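Long-range contact in TouB protein (Pseudomonas stutzeri, PDB 2INC), which is a small ubiquitin-fold component of the toluene o-xylene monooxygenase system and is probably associated with its monooxygenase activity: residues Q15-D20 with E30-H35. Residues are numbered along the deposited sequence; the frame is centred on the assembly and turned at random.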
loop_
_atom_site.group_PDB
_atom_site.type_symbol
_atom_site.label_atom_id
_atom_site.label_comp_id
_atom_site.label_asym_id
_atom_site.label_seq_id
_atom_site.Cartn_x
_atom_site.Cartn_y
_atom_site.Cartn_z
ATOM N N GLN C 15 6.448 50.490 4.596
ATOM C CA GLN C 15 7.486 50.221 3.616
ATOM C C GLN C 15 8.719 51.021 3.928
ATOM O O GLN C 15 8.625 52.119 4.530
ATOM C CB GLN C 15 7.023 50.599 2.221
ATOM C CG GLN C 15 5.817 49.853 1.765
ATOM C CD GLN C 15 5.341 50.366 0.465
ATOM O OE1 GLN C 15 4.612 51.383 0.416
ATOM N NE2 GLN C 15 5.763 49.698 -0.635
ATOM N N LEU C 16 9.871 50.492 3.503
ATOM C CA LEU C 16 11.123 51.226 3.666
ATOM C C LEU C 16 11.250 52.256 2.515
ATOM O O LEU C 16 11.138 51.894 1.350
ATOM C CB LEU C 16 12.311 50.266 3.667
ATOM C CG LEU C 16 13.730 50.884 3.558
ATOM C CD1 LEU C 16 14.130 51.684 4.829
ATOM C CD2 LEU C 16 14.746 49.810 3.270
ATOM N N VAL C 17 11.496 53.512 2.858
ATOM C CA VAL C 17 11.626 54.590 1.864
ATOM C C VAL C 17 12.847 55.422 2.289
ATOM O O VAL C 17 12.828 56.051 3.356
ATOM C CB VAL C 17 10.365 55.477 1.822
ATOM C CG1 VAL C 17 10.539 56.628 0.852
ATOM C CG2 VAL C 17 9.156 54.670 1.407
ATOM N N PRO C 18 13.929 55.354 1.507
ATOM C CA PRO C 18 15.058 56.239 1.778
ATOM C C PRO C 18 14.686 57.680 1.430
ATOM O O PRO C 18 14.036 57.946 0.407
ATOM C CB PRO C 18 16.162 55.721 0.846
ATOM C CG PRO C 18 15.480 54.968 -0.218
ATOM C CD PRO C 18 14.159 54.480 0.344
ATOM N N VAL C 19 15.009 58.594 2.321
ATOM C CA VAL C 19 14.777 60.003 2.049
ATOM C C VAL C 19 16.139 60.671 2.214
ATOM O O VAL C 19 17.111 59.996 2.526
ATOM C CB VAL C 19 13.720 60.633 3.007
ATOM C CG1 VAL C 19 12.353 60.010 2.805
ATOM C CG2 VAL C 19 14.137 60.537 4.452
ATOM N N ASP C 20 16.211 61.980 2.000
ATOM C CA ASP C 20 17.446 62.732 2.238
ATOM C C ASP C 20 17.305 63.617 3.468
ATOM O O ASP C 20 16.222 64.129 3.715
ATOM C CB ASP C 20 17.717 63.625 1.044
ATOM C CG ASP C 20 19.117 64.179 1.062
ATOM O OD1 ASP C 20 20.045 63.470 0.585
ATOM O OD2 ASP C 20 19.266 65.321 1.560
ATOM N N GLU C 30 6.313 63.000 -1.106
ATOM C CA GLU C 30 6.491 62.666 -2.524
ATOM C C GLU C 30 7.181 61.317 -2.707
ATOM O O GLU C 30 6.692 60.448 -3.438
ATOM C CB GLU C 30 7.304 63.780 -3.215
ATOM C CG GLU C 30 7.826 63.458 -4.603
ATOM C CD GLU C 30 6.723 63.474 -5.681
ATOM O OE1 GLU C 30 5.523 63.677 -5.317
ATOM O OE2 GLU C 30 7.061 63.282 -6.895
ATOM N N LYS C 31 8.328 61.164 -2.062
ATOM C CA LYS C 31 9.110 59.953 -2.109
ATOM C C LYS C 31 8.315 58.749 -1.620
ATOM O O LYS C 31 8.341 57.711 -2.247
ATOM C CB LYS C 31 10.405 60.120 -1.316
ATOM C CG LYS C 31 11.521 60.730 -2.168
ATOM C CD LYS C 31 12.630 61.250 -1.301
ATOM C CE LYS C 31 13.830 61.671 -2.112
ATOM N NZ LYS C 31 14.822 62.340 -1.202
ATOM N N CYS C 32 7.594 58.909 -0.527
ATOM C CA CYS C 32 6.667 57.880 -0.050
ATOM C C CYS C 32 5.542 57.568 -1.041
ATOM O O CYS C 32 5.308 56.392 -1.384
ATOM C CB CYS C 32 6.082 58.313 1.290
ATOM S SG CYS C 32 7.381 58.401 2.562
ATOM N N ALA C 33 4.852 58.619 -1.519
ATOM C CA ALA C 33 3.725 58.481 -2.431
ATOM C C ALA C 33 4.073 57.580 -3.588
ATOM O O ALA C 33 3.235 56.813 -4.040
ATOM C CB ALA C 33 3.290 59.880 -2.976
ATOM N N TYR C 34 5.315 57.666 -4.049
ATOM C CA TYR C 34 5.797 56.895 -5.172
ATOM C C TYR C 34 5.564 55.368 -4.995
ATOM O O TYR C 34 5.418 54.622 -5.971
ATOM C CB TYR C 34 7.288 57.195 -5.354
ATOM C CG TYR C 34 7.923 56.420 -6.466
ATOM C CD1 TYR C 34 7.917 56.910 -7.768
ATOM C CD2 TYR C 34 8.514 55.185 -6.240
ATOM C CE1 TYR C 34 8.492 56.189 -8.813
ATOM C CE2 TYR C 34 9.082 54.448 -7.291
ATOM C CZ TYR C 34 9.072 54.968 -8.562
ATOM O OH TYR C 34 9.633 54.262 -9.607
ATOM N N HIS C 35 5.569 54.914 -3.743
ATOM C CA HIS C 35 5.489 53.483 -3.438
ATOM C C HIS C 35 4.076 53.064 -3.058
ATOM O O HIS C 35 3.861 51.893 -2.713
ATOM C CB HIS C 35 6.483 53.113 -2.328
ATOM C CG HIS C 35 7.912 53.231 -2.752
ATOM N ND1 HIS C 35 8.497 52.380 -3.673
ATOM C CD2 HIS C 35 8.867 54.131 -2.414
ATOM C CE1 HIS C 35 9.748 52.755 -3.884
ATOM N NE2 HIS C 35 9.997 53.814 -3.134
#
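Val17 sends its two methyls to two different places, and its first torsion sets which goes where: CG1 lies anti to the backbone N (chi1 177°) and faces Lys31 and Cys32, while CG2, anti to the carbonyl carbon, is turned to His35. Across from it, His35 has its CG beside its own backbone N (chi1 -68°), which turns the imidazole toward Val17. This is the ubiquitin-like beta-grasp fold, with strand 14-19, an edge strand of the mixed sheet within this chain, packed against the C-terminal part of helix 25-33 and the residues that follow it. Val17 CG1 sits 3.9 Å from the carbonyl carbon C of Lys31 and 4.0 Å from SG of Cys32, a side chain that also touches Ser6 on the neighbouring strand 2-8. Val17 CG2 meets the His35 ring obliquely, 3.9 Å from CD2. Within its own segment the imidazole has Tyr34 CD2 over the centre of one face. Two residues earlier on the strand, the Gln15 side chain runs extended beyond CG and ends beside CB and the carbonyl of His35, its amide plane 82° from the imidazole. An alanine at Gln15 would probably open a gap beside His35 CB and leave the His35 carbonyl without its amide neighbour. At the far end, Lys31 stretches along the strand past Pro18 and Val19. Its ammonium forms a salt bridge with Asp23, whose OD2 also accepts the backbone N-H of Asp20; Lys31 NZ itself stops 3.5 Å from Asp20 N.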